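Local atomic coordinates of enoyl-CoA hydratase, EchA12_1 (Mycobacterium marinum M, PDB entry 3QRE), a protein that probably acts on enoyl-CoA thioesters in fatty acid metabolism, adding water across their double bond as a member of the enoyl-CoA hydratase/isomerase (crotonase-like) family. Residues A[69-73]-A[128-132]; A[62-67]-A[121-126]. One frame throughout, in Å; residues are numbered along the deposited sequence.

Contact 1 of 2, residues A[69-73]-A[128-132]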
loop_
_atom_site.group_PDB
_atom_site.type_symbol
_atom_site.label_atom_id
_atom_site.label_comp_id
_atom_site.label_asym_id
_atom_site.label_seq_id
_atom_site.Cartn_x
_atom_site.Cartn_y
_atom_site.Cartn_z
ATOM N N ALA A 69 -1.437 -31.671 -4.549
ATOM C CA ALA A 69 -2.511 -30.764 -4.993
ATOM C C ALA A 69 -2.222 -30.160 -6.373
ATOM O O ALA A 69 -3.092 -30.133 -7.242
ATOM C CB ALA A 69 -2.709 -29.676 -3.979
ATOM N N GLU A 70 -0.993 -29.665 -6.551
ATOM C CA GLU A 70 -0.545 -29.041 -7.790
ATOM C C GLU A 70 -0.620 -30.003 -8.979
ATOM O O GLU A 70 -1.062 -29.603 -10.061
ATOM C CB GLU A 70 0.860 -28.431 -7.608
ATOM C CG GLU A 70 1.390 -27.593 -8.759
ATOM C CD GLU A 70 0.710 -26.210 -8.938
ATOM O OE1 GLU A 70 -0.301 -25.899 -8.258
ATOM O OE2 GLU A 70 1.220 -25.434 -9.790
ATOM N N ALA A 71 -0.268 -31.274 -8.763
ATOM C CA ALA A 71 -0.273 -32.286 -9.839
ATOM C C ALA A 71 -1.641 -32.898 -10.161
ATOM O O ALA A 71 -1.825 -33.458 -11.245
ATOM C CB ALA A 71 0.750 -33.401 -9.549
ATOM N N ASP A 72 -2.594 -32.790 -9.236
ATOM C CA ASP A 72 -3.909 -33.404 -9.397
ATOM C C ASP A 72 -4.861 -32.462 -10.134
ATOM O O ASP A 72 -5.288 -31.466 -9.550
ATOM C CB ASP A 72 -4.487 -33.754 -8.024
ATOM C CG ASP A 72 -5.783 -34.563 -8.101
ATOM O OD1 ASP A 72 -6.418 -34.658 -9.181
ATOM O OD2 ASP A 72 -6.184 -35.106 -7.043
ATOM N N PRO A 73 -5.234 -32.794 -11.399
ATOM C CA PRO A 73 -6.126 -31.919 -12.169
ATOM C C PRO A 73 -7.551 -31.826 -11.599
ATOM O O PRO A 73 -8.312 -30.929 -11.979
ATOM C CB PRO A 73 -6.107 -32.519 -13.586
ATOM C CG PRO A 73 -5.639 -33.918 -13.436
ATOM C CD PRO A 73 -4.861 -34.016 -12.147
ATOM N N MET A 128 4.545 -19.219 -6.978
ATOM C CA MET A 128 4.823 -19.616 -8.371
ATOM C C MET A 128 3.988 -20.820 -8.804
ATOM O O MET A 128 4.197 -21.372 -9.883
ATOM C CB MET A 128 6.324 -19.891 -8.548
ATOM C CG MET A 128 7.163 -18.643 -8.271
ATOM S SD MET A 128 8.950 -18.802 -8.503
ATOM C CE MET A 128 9.469 -19.925 -7.206
ATOM N N LEU A 129 3.057 -21.239 -7.944
ATOM C CA LEU A 129 2.159 -22.327 -8.270
ATOM C C LEU A 129 1.145 -21.838 -9.298
ATOM O O LEU A 129 0.828 -20.645 -9.364
ATOM C CB LEU A 129 1.408 -22.837 -7.023
ATOM C CG LEU A 129 2.196 -23.465 -5.859
ATOM C CD1 LEU A 129 1.273 -23.873 -4.737
ATOM C CD2 LEU A 129 3.093 -24.655 -6.329
ATOM N N ARG A 130 0.644 -22.778 -10.092
ATOM C CA ARG A 130 -0.500 -22.548 -10.948
ATOM C C ARG A 130 -1.807 -22.341 -10.164
ATOM O O ARG A 130 -2.775 -21.810 -10.704
ATOM C CB ARG A 130 -0.656 -23.741 -11.903
ATOM C CG ARG A 130 0.347 -23.761 -13.081
ATOM C CD ARG A 130 0.124 -24.995 -14.013
ATOM N NE ARG A 130 0.580 -26.237 -13.382
ATOM C CZ ARG A 130 -0.219 -27.124 -12.767
ATOM N NH1 ARG A 130 -1.545 -26.932 -12.701
ATOM N NH2 ARG A 130 0.307 -28.224 -12.226
ATOM N N LYS A 131 -1.848 -22.765 -8.906
ATOM C CA LYS A 131 -3.112 -22.770 -8.146
ATOM C C LYS A 131 -3.051 -21.873 -6.915
ATOM O O LYS A 131 -2.016 -21.784 -6.281
ATOM C CB LYS A 131 -3.474 -24.218 -7.715
ATOM C CG LYS A 131 -3.592 -25.160 -8.899
ATOM C CD LYS A 131 -3.825 -26.626 -8.533
ATOM C CE LYS A 131 -3.981 -27.396 -9.872
ATOM N NZ LYS A 131 -4.397 -28.840 -9.740
ATOM N N PRO A 132 -4.172 -21.238 -6.552
ATOM C CA PRO A 132 -4.212 -20.351 -5.397
ATOM C C PRO A 132 -4.098 -21.120 -4.081
ATOM O O PRO A 132 -4.556 -22.274 -3.988
ATOM C CB PRO A 132 -5.607 -19.700 -5.487
ATOM C CG PRO A 132 -6.194 -20.165 -6.817
ATOM C CD PRO A 132 -5.514 -21.439 -7.133
HETATM O O HOH W 1 -3.376 -29.541 -12.147
#
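The carboxylate of E70 accepts the backbone N-H of R130: OE2 lies 2.7 Å from R130 N, at an N-H...O angle of 157°, and uses its syn lone pair. A bend at chi2 (72°) brings the carboxylate up to the loop, where OE1 rests against the chain of K131, 3.4 Å from CG. The same OE2 sits over one face of the R130 guanidinium, the two flat groups stacked with planes 30° apart. No guanidinium N-H points at OE2, and E70 OE2 and R130 NE, 3.7 Å apart, make a long salt bridge that rests on charge only. R130 spends its NH2 on the main chain instead, donating to E70 O at 2.9 Å from above the carbonyl plane.

K131 is extended beyond CG and runs to the end of helix 56-71, where NZ donates to A69 O at 3.1 Å, in the carbonyl plane, with a weak bond to E70 O. A water joins the two basic groups: it accepts from K131 NZ at 2.7 Å and from R130 NH1, and donates to E70 O. The strongest partner of NZ is I75 O, just past the helix. The helix gives way at D72, and NZ binds main-chain carbonyls at its C-terminal end and just beyond, joining a helix to the loop before strand 133-137 in the crotonase-like fold.

Contact 2 of 2, residues A[62-67]-A[121-126]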
loop_
_atom_site.group_PDB
_atom_site.type_symbol
_atom_site.label_atom_id
_atom_site.label_comp_id
_atom_site.label_asym_id
_atom_site.label_seq_id
_atom_site.Cartn_x
_atom_site.Cartn_y
_atom_site.Cartn_z
ATOM N N PHE A 62 4.639 -30.602 3.953
ATOM C CA PHE A 62 4.132 -29.449 3.223
ATOM C C PHE A 62 4.456 -29.487 1.715
ATOM O O PHE A 62 3.560 -29.325 0.888
ATOM C CB PHE A 62 4.678 -28.156 3.851
ATOM C CG PHE A 62 4.137 -26.888 3.219
ATOM C CD1 PHE A 62 2.765 -26.610 3.224
ATOM C CD2 PHE A 62 4.990 -25.975 2.628
ATOM C CE1 PHE A 62 2.255 -25.429 2.642
ATOM C CE2 PHE A 62 4.481 -24.794 2.032
ATOM C CZ PHE A 62 3.113 -24.524 2.054
ATOM N N TYR A 63 5.726 -29.709 1.372
ATOM C CA TYR A 63 6.148 -29.792 -0.030
ATOM C C TYR A 63 5.432 -30.900 -0.760
ATOM O O TYR A 63 4.924 -30.683 -1.875
ATOM C CB TYR A 63 7.649 -29.984 -0.165
ATOM C CG TYR A 63 8.440 -28.854 0.441
ATOM C CD1 TYR A 63 7.909 -27.547 0.483
ATOM C CD2 TYR A 63 9.716 -29.073 0.952
ATOM C CE1 TYR A 63 8.620 -26.491 1.023
ATOM C CE2 TYR A 63 10.439 -28.031 1.516
ATOM C CZ TYR A 63 9.882 -26.727 1.542
ATOM O OH TYR A 63 10.592 -25.678 2.100
ATOM N N ALA A 64 5.347 -32.061 -0.114
ATOM C CA ALA A 64 4.763 -33.238 -0.739
ATOM C C ALA A 64 3.273 -33.012 -0.928
ATOM O O ALA A 64 2.723 -33.355 -1.965
ATOM C CB ALA A 64 5.051 -34.521 0.100
ATOM N N ALA A 65 2.634 -32.412 0.075
ATOM C CA ALA A 65 1.205 -32.115 0.021
ATOM C C ALA A 65 0.891 -31.101 -1.079
ATOM O O ALA A 65 0.031 -31.363 -1.913
ATOM C CB ALA A 65 0.694 -31.640 1.382
ATOM N N ILE A 66 1.606 -29.974 -1.099
ATOM C CA ILE A 66 1.509 -28.984 -2.201
ATOM C C ILE A 66 1.737 -29.593 -3.589
ATOM O O ILE A 66 0.942 -29.367 -4.504
ATOM C CB ILE A 66 2.492 -27.786 -2.027
ATOM C CG1 ILE A 66 2.094 -26.889 -0.849
ATOM C CG2 ILE A 66 2.610 -26.973 -3.319
ATOM C CD1 ILE A 66 0.768 -26.155 -0.985
ATOM N N ASP A 67 2.818 -30.357 -3.748
ATOM C CA ASP A 67 3.097 -31.045 -5.016
ATOM C C ASP A 67 1.922 -31.895 -5.454
ATOM O O ASP A 67 1.537 -31.872 -6.625
ATOM C CB ASP A 67 4.377 -31.883 -4.948
ATOM C CG ASP A 67 5.644 -31.015 -4.913
ATOM O OD1 ASP A 67 5.509 -29.762 -4.971
ATOM O OD2 ASP A 67 6.765 -31.582 -4.831
ATOM N N ARG A 121 13.572 -25.707 -1.167
ATOM C CA ARG A 121 12.724 -24.779 -1.938
ATOM C C ARG A 121 12.774 -23.353 -1.426
ATOM O O ARG A 121 12.788 -23.133 -0.212
ATOM C CB ARG A 121 11.277 -25.242 -1.912
ATOM C CG ARG A 121 11.027 -26.397 -2.836
ATOM C CD ARG A 121 9.571 -26.774 -2.849
ATOM N NE ARG A 121 9.529 -28.199 -3.116
ATOM C CZ ARG A 121 8.482 -28.882 -3.546
ATOM N NH1 ARG A 121 8.615 -30.183 -3.735
ATOM N NH2 ARG A 121 7.322 -28.286 -3.774
ATOM N N PRO A 122 12.766 -22.372 -2.350
ATOM C CA PRO A 122 12.732 -20.953 -1.915
ATOM C C PRO A 122 11.488 -20.569 -1.076
ATOM O O PRO A 122 10.429 -21.167 -1.209
ATOM C CB PRO A 122 12.834 -20.157 -3.234
ATOM C CG PRO A 122 12.392 -21.094 -4.319
ATOM C CD PRO A 122 12.712 -22.520 -3.827
ATOM N N PRO A 123 11.630 -19.588 -0.182
ATOM C CA PRO A 123 10.541 -19.140 0.704
ATOM C C PRO A 123 9.186 -18.866 -0.002
ATOM O O PRO A 123 8.103 -19.125 0.581
ATOM C CB PRO A 123 11.093 -17.828 1.275
ATOM C CG PRO A 123 12.637 -18.018 1.252
ATOM C CD PRO A 123 12.890 -18.827 0.019
ATOM N N HIS A 124 9.265 -18.381 -1.248
ATOM C CA HIS A 124 8.102 -17.876 -1.974
ATOM C C HIS A 124 7.594 -18.820 -3.074
ATOM O O HIS A 124 6.901 -18.393 -3.997
ATOM C CB HIS A 124 8.451 -16.527 -2.605
ATOM C CG HIS A 124 9.470 -16.628 -3.682
ATOM N ND1 HIS A 124 10.594 -17.419 -3.561
ATOM C CD2 HIS A 124 9.554 -16.034 -4.897
ATOM C CE1 HIS A 124 11.332 -17.304 -4.650
ATOM N NE2 HIS A 124 10.722 -16.477 -5.482
ATOM N N PHE A 125 7.929 -20.098 -2.977
ATOM C CA PHE A 125 7.579 -21.020 -4.054
ATOM C C PHE A 125 6.050 -21.161 -4.240
ATOM O O PHE A 125 5.570 -21.393 -5.344
ATOM C CB PHE A 125 8.266 -22.383 -3.846
ATOM C CG PHE A 125 7.402 -23.392 -3.185
ATOM C CD1 PHE A 125 6.738 -24.366 -3.951
ATOM C CD2 PHE A 125 7.238 -23.378 -1.816
ATOM C CE1 PHE A 125 5.903 -25.308 -3.339
ATOM C CE2 PHE A 125 6.428 -24.313 -1.196
ATOM C CZ PHE A 125 5.739 -25.280 -1.965
ATOM N N VAL A 126 5.291 -20.991 -3.162
ATOM C CA VAL A 126 3.817 -20.941 -3.245
ATOM C C VAL A 126 3.286 -19.881 -4.222
ATOM O O VAL A 126 2.250 -20.098 -4.901
ATOM C CB VAL A 126 3.187 -20.844 -1.842
ATOM C CG1 VAL A 126 1.795 -20.330 -1.895
ATOM C CG2 VAL A 126 3.194 -22.223 -1.175
#
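The F125 ring is the bump that fills a hollow on helix 56-71 of the crotonase-like fold, pushed against it from the type I turn P122-F125. The hollow is formed by F62 and Y63 on one turn and I66 on the next. I66 CG2 lies 3.7 Å from F125 CE1, while F62 CE2 meets the edge of the F125 ring at CE2. Y63 turns its own edge toward the face of F125 in an offset edge-to-face pair, centroids 5.6 Å apart and planes at 84°. V126 extends the apolar surface, placing CG2 4.0 Å from F62 CZ; beyond the two segments, F62 also touches L80 and I66 touches I78, both on strand 77-82.

R121 passes through the angle between the Y63 and F125 rings. Its extended chain carries CD over the face of Y63, 4.0 Å from the ring centroid and 18° off the normal, and the same CD stands above the centre of the F125 ring. Farther out, the guanidinium runs nearly parallel to the tyrosine ring, with Y63 CB over its centre. It ends in a two-pronged salt bridge to D67, NH2 to OD1 and NH1 to OD2, both at 2.6 Å and both on the syn side, about 25° out of the carboxylate plane.

Overall arrangement
From the N terminus, the chain passes strands 31-35 and 40-45 and enters helix 56-71, which supplies first 62-67 and then 69-73. It continues through strands 77-82 and 88-89 and, after unmodelled residues 92-120, returns as 121-126 and 128-132 before strand 133-137. Contact 2 thus closes a loop with 53 residues between its segments, and contact 1 one with 54. The loops cross because the segments alternate along the chain. Their centres are 11 Å apart, and L129 CD1 touches I66 CG2 at 3.7 Å, joining the two. K245 of helix 238-249 binds V126 O and K131 O, tying the returning loop to that helix as well.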